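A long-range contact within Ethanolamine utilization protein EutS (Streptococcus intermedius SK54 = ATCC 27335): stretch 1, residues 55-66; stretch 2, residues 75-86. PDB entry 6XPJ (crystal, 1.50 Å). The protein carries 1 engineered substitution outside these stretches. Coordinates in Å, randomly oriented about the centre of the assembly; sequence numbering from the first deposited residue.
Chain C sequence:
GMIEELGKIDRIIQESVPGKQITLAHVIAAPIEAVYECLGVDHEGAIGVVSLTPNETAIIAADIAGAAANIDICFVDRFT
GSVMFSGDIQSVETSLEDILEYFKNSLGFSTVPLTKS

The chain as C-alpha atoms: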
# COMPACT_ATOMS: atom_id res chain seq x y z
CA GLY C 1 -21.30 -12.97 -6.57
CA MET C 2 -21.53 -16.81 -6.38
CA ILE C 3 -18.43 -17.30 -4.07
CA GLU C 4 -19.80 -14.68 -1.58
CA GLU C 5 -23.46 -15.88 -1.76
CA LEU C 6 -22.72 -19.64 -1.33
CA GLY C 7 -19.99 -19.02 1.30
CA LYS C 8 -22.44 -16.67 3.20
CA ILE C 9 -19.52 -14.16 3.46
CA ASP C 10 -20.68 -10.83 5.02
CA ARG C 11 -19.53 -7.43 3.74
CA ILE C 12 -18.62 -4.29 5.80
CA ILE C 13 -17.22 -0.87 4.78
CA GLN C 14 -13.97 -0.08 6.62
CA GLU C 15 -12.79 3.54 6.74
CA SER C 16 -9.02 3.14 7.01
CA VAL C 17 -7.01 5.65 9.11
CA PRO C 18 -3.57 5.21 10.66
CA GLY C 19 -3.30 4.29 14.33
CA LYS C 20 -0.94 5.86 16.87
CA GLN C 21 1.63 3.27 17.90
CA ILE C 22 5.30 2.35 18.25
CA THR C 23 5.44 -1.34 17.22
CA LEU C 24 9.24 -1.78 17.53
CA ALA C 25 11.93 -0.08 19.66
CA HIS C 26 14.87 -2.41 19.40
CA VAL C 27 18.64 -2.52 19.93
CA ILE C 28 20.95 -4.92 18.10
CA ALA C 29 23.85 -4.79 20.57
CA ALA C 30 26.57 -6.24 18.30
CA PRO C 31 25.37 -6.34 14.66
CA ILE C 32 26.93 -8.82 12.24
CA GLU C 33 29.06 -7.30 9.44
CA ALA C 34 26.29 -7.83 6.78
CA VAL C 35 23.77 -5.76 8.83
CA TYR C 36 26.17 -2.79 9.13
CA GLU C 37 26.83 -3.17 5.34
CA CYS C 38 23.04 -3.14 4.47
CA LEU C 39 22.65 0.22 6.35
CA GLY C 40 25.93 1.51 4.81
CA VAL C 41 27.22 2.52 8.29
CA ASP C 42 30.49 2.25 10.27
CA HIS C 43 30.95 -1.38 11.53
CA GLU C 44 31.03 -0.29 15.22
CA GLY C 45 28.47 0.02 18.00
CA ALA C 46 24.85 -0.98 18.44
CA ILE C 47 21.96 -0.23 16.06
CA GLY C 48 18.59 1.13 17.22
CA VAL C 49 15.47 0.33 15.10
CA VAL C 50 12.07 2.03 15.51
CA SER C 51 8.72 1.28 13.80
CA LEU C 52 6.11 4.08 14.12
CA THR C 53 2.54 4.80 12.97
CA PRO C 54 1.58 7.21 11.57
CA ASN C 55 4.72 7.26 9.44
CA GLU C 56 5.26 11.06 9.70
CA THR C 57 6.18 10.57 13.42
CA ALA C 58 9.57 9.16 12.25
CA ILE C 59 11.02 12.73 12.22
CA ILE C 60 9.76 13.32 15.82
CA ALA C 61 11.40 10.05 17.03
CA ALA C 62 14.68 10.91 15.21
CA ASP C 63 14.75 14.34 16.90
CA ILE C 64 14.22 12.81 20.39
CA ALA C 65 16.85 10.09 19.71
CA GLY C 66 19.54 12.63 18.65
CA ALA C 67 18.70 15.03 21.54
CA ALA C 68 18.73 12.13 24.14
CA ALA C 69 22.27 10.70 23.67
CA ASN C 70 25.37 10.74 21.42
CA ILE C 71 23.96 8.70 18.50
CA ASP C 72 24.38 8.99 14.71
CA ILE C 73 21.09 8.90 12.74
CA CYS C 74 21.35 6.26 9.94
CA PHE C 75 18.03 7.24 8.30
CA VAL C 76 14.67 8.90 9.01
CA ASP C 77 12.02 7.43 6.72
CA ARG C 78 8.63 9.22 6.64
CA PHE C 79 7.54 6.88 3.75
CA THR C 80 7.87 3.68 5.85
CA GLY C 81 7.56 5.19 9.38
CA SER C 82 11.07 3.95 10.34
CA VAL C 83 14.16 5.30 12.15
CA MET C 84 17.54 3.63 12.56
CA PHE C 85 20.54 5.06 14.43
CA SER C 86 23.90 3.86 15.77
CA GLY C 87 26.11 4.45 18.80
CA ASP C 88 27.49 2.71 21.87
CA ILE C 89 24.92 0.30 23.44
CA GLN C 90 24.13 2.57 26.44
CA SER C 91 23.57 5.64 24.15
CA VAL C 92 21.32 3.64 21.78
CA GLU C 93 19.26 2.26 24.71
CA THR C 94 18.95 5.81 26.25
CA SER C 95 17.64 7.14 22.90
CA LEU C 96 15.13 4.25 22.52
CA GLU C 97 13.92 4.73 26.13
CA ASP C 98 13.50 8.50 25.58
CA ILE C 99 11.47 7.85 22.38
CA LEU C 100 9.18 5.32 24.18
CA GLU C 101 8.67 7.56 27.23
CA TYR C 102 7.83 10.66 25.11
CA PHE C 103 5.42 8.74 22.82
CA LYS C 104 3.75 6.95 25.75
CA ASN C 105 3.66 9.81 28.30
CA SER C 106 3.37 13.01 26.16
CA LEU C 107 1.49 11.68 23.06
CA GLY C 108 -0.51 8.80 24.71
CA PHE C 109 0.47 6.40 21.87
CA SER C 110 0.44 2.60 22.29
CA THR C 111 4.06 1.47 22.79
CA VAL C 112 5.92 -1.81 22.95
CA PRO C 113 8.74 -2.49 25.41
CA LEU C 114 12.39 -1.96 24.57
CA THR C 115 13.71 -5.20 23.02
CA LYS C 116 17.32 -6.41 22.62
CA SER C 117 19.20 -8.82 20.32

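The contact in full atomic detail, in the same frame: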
# COMPACT_ATOMS: atom_id res chain seq x y z
N ASN C 55 3.32 7.30 9.90
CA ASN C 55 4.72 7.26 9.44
C ASN C 55 5.42 8.61 9.59
O ASN C 55 6.64 8.61 9.73
CB ASN C 55 4.77 6.80 8.00
CG ASN C 55 4.42 5.33 7.86
OD1 ASN C 55 4.35 4.60 8.84
ND2 ASN C 55 4.28 4.88 6.61
N GLU C 56 4.69 9.71 9.57
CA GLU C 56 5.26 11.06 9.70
C GLU C 56 5.91 11.24 11.07
O GLU C 56 6.73 12.17 11.22
CB GLU C 56 4.20 12.14 9.49
CG GLU C 56 3.59 12.17 8.11
CD GLU C 56 2.40 11.24 7.87
OE1 GLU C 56 2.10 10.33 8.75
OE2 GLU C 56 1.77 11.39 6.81
N THR C 57 5.58 10.42 12.08
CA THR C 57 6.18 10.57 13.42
C THR C 57 7.64 10.10 13.40
O THR C 57 8.32 10.36 14.40
CB THR C 57 5.43 9.82 14.51
OG1 THR C 57 5.43 8.40 14.26
CG2 THR C 57 4.02 10.32 14.69
N ALA C 58 8.14 9.52 12.31
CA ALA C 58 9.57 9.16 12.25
C ALA C 58 10.46 10.38 12.55
O ALA C 58 11.45 10.24 13.30
CB ALA C 58 9.88 8.57 10.90
N ILE C 59 10.15 11.54 11.99
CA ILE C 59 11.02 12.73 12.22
C ILE C 59 10.99 13.14 13.70
O ILE C 59 12.02 13.57 14.22
CB ILE C 59 10.63 13.88 11.28
CG1 ILE C 59 11.69 14.98 11.27
CG2 ILE C 59 9.29 14.45 11.63
CD1 ILE C 59 13.03 14.54 10.70
N ILE C 60 9.87 12.96 14.39
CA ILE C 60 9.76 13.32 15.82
C ILE C 60 10.65 12.37 16.62
O ILE C 60 11.39 12.81 17.51
CB ILE C 60 8.29 13.20 16.28
CG1 ILE C 60 7.39 14.14 15.50
CG2 ILE C 60 8.19 13.42 17.77
CD1 ILE C 60 5.90 13.88 15.74
N ALA C 61 10.60 11.07 16.32
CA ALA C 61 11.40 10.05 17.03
C ALA C 61 12.88 10.28 16.76
O ALA C 61 13.67 10.20 17.71
CB ALA C 61 10.99 8.66 16.64
N ALA C 62 13.27 10.65 15.55
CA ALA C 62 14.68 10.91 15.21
C ALA C 62 15.18 12.10 16.02
O ALA C 62 16.31 12.05 16.57
CB ALA C 62 14.83 11.17 13.74
N ASP C 63 14.36 13.13 16.13
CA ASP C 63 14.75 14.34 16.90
C ASP C 63 14.98 13.98 18.37
O ASP C 63 15.99 14.44 19.00
CB ASP C 63 13.69 15.42 16.74
CG ASP C 63 14.03 16.67 17.52
OD1 ASP C 63 14.85 17.44 16.99
OD2 ASP C 63 13.48 16.86 18.59
N ILE C 64 14.06 13.23 18.97
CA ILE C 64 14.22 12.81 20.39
C ILE C 64 15.48 11.97 20.51
O ILE C 64 16.25 12.19 21.48
CB ILE C 64 12.96 12.06 20.86
CG1 ILE C 64 11.77 13.00 20.92
CG2 ILE C 64 13.20 11.35 22.20
CD1 ILE C 64 10.48 12.27 20.99
N ALA C 65 15.69 11.00 19.62
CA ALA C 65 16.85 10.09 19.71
C ALA C 65 18.14 10.91 19.73
O ALA C 65 18.95 10.68 20.64
CB ALA C 65 16.86 9.09 18.59
N GLY C 66 18.31 11.82 18.78
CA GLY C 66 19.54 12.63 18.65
C GLY C 66 19.72 13.61 19.79
O GLY C 66 20.90 13.87 20.19
N PHE C 75 19.05 6.67 9.19
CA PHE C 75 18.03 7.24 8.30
C PHE C 75 16.78 7.55 9.11
O PHE C 75 16.55 7.00 10.19
CB PHE C 75 17.76 6.31 7.12
CG PHE C 75 17.12 5.02 7.53
CD1 PHE C 75 15.78 4.97 7.85
CD2 PHE C 75 17.85 3.84 7.60
CE1 PHE C 75 15.19 3.79 8.28
CE2 PHE C 75 17.26 2.66 8.00
CZ PHE C 75 15.92 2.64 8.34
N VAL C 76 16.00 8.46 8.54
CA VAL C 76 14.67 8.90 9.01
C VAL C 76 13.76 8.71 7.82
O VAL C 76 13.97 9.38 6.80
CB VAL C 76 14.65 10.37 9.44
CG1 VAL C 76 13.28 10.73 10.01
CG2 VAL C 76 15.75 10.66 10.45
N ASP C 77 12.82 7.80 7.90
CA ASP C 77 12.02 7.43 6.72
C ASP C 77 10.54 7.72 6.99
O ASP C 77 9.86 6.90 7.66
CB ASP C 77 12.29 5.99 6.31
CG ASP C 77 11.76 5.67 4.94
OD1 ASP C 77 10.72 6.28 4.59
OD2 ASP C 77 12.35 4.82 4.22
N ARG C 78 10.06 8.85 6.50
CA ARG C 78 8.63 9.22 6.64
C ARG C 78 7.76 8.41 5.68
O ARG C 78 6.52 8.52 5.78
CB ARG C 78 8.46 10.72 6.38
CG ARG C 78 8.63 11.15 4.94
CD ARG C 78 8.33 12.62 4.82
NE ARG C 78 8.44 13.12 3.45
CZ ARG C 78 7.48 13.07 2.54
NH1 ARG C 78 6.33 12.47 2.79
NH2 ARG C 78 7.68 13.62 1.35
N PHE C 79 8.32 7.67 4.73
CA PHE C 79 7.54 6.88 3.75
C PHE C 79 7.19 5.53 4.38
O PHE C 79 6.13 4.96 4.08
CB PHE C 79 8.32 6.73 2.44
CG PHE C 79 8.73 8.05 1.88
CD1 PHE C 79 7.82 8.81 1.15
CD2 PHE C 79 9.97 8.59 2.18
CE1 PHE C 79 8.19 10.06 0.69
CE2 PHE C 79 10.34 9.83 1.70
CZ PHE C 79 9.44 10.57 0.97
N THR C 80 8.09 4.99 5.22
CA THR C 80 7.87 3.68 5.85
C THR C 80 7.57 3.83 7.34
O THR C 80 7.14 2.85 7.92
CB THR C 80 9.09 2.77 5.68
OG1 THR C 80 10.19 3.38 6.34
CG2 THR C 80 9.44 2.53 4.22
N GLY C 81 7.74 5.02 7.92
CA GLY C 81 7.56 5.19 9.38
C GLY C 81 8.67 4.49 10.16
O GLY C 81 8.38 3.77 11.09
N SER C 82 9.93 4.71 9.78
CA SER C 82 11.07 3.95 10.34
C SER C 82 12.21 4.90 10.71
O SER C 82 12.44 5.85 9.97
CB SER C 82 11.55 2.91 9.36
OG SER C 82 10.48 2.20 8.77
N VAL C 83 12.92 4.60 11.78
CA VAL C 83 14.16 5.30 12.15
C VAL C 83 15.18 4.24 12.54
O VAL C 83 14.83 3.29 13.21
CB VAL C 83 13.95 6.31 13.28
CG1 VAL C 83 15.26 7.00 13.60
CG2 VAL C 83 12.86 7.31 12.94
N MET C 84 16.40 4.43 12.08
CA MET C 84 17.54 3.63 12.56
C MET C 84 18.68 4.58 12.93
O MET C 84 18.89 5.61 12.26
CB MET C 84 17.96 2.59 11.52
CG MET C 84 16.91 1.47 11.39
SD MET C 84 17.44 0.03 10.41
CE MET C 84 15.86 -0.62 9.86
N PHE C 85 19.41 4.23 13.97
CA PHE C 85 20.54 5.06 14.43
C PHE C 85 21.57 4.13 15.06
O PHE C 85 21.28 2.96 15.34
CB PHE C 85 20.05 6.16 15.37
CG PHE C 85 19.18 5.73 16.52
CD1 PHE C 85 19.74 5.31 17.71
CD2 PHE C 85 17.79 5.83 16.43
CE1 PHE C 85 18.94 4.92 18.76
CE2 PHE C 85 17.00 5.45 17.51
CZ PHE C 85 17.58 5.00 18.67
N SER C 86 22.77 4.66 15.26
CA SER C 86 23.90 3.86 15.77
C SER C 86 24.58 4.61 16.90
O SER C 86 24.46 5.82 16.99
CB SER C 86 24.86 3.59 14.63
OG SER C 86 25.38 4.83 14.20
O HOH W 1 4.09 7.48 4.63

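What holds the helix against the sheet? Ala-58 and Ala-62 point toward the hairpin and meet two valines from its paired strands. Ala-62 CB lies 3.5 Å from Val-76 CG2 and 4.2 Å from Val-83 CG1, while Ala-58 CB sits 3.8 Å from Val-83 CG2. Ile-59 starts sideways, yet its CD1 comes within 3.9 Å of Val-76 CG1.

Why can the helix come so close? Its facing side is built from alanines, and its axis passes 7.9 Å from that of strand 82-86, running nearly parallel at 22°. Farther along, Ala-65 CB lies over one face of the Phe-85 ring, 3.8 Å from CE2, a CH-pi contact.

How does the hairpin shape its turn? Asp-77 OD1 accepts hydrogen bonds from Phe-79 N (2.8 Å) and Thr-80 N (3.0 Å). Gly-81 follows with positive phi, and a CB there would clash with Asn-55 OD1.

What happens at the polar edge? Asn-55 reaches over the turn: its ND2 lies 3.1 Å from Phe-79 O, and its backbone O receives a CA-H...O contact from Gly-81 CA at 3.6 Å. Water 1 adds a bridge, accepting from Asn-55 ND2 at 3.3 Å and lying 2.9 Å from Arg-78 O.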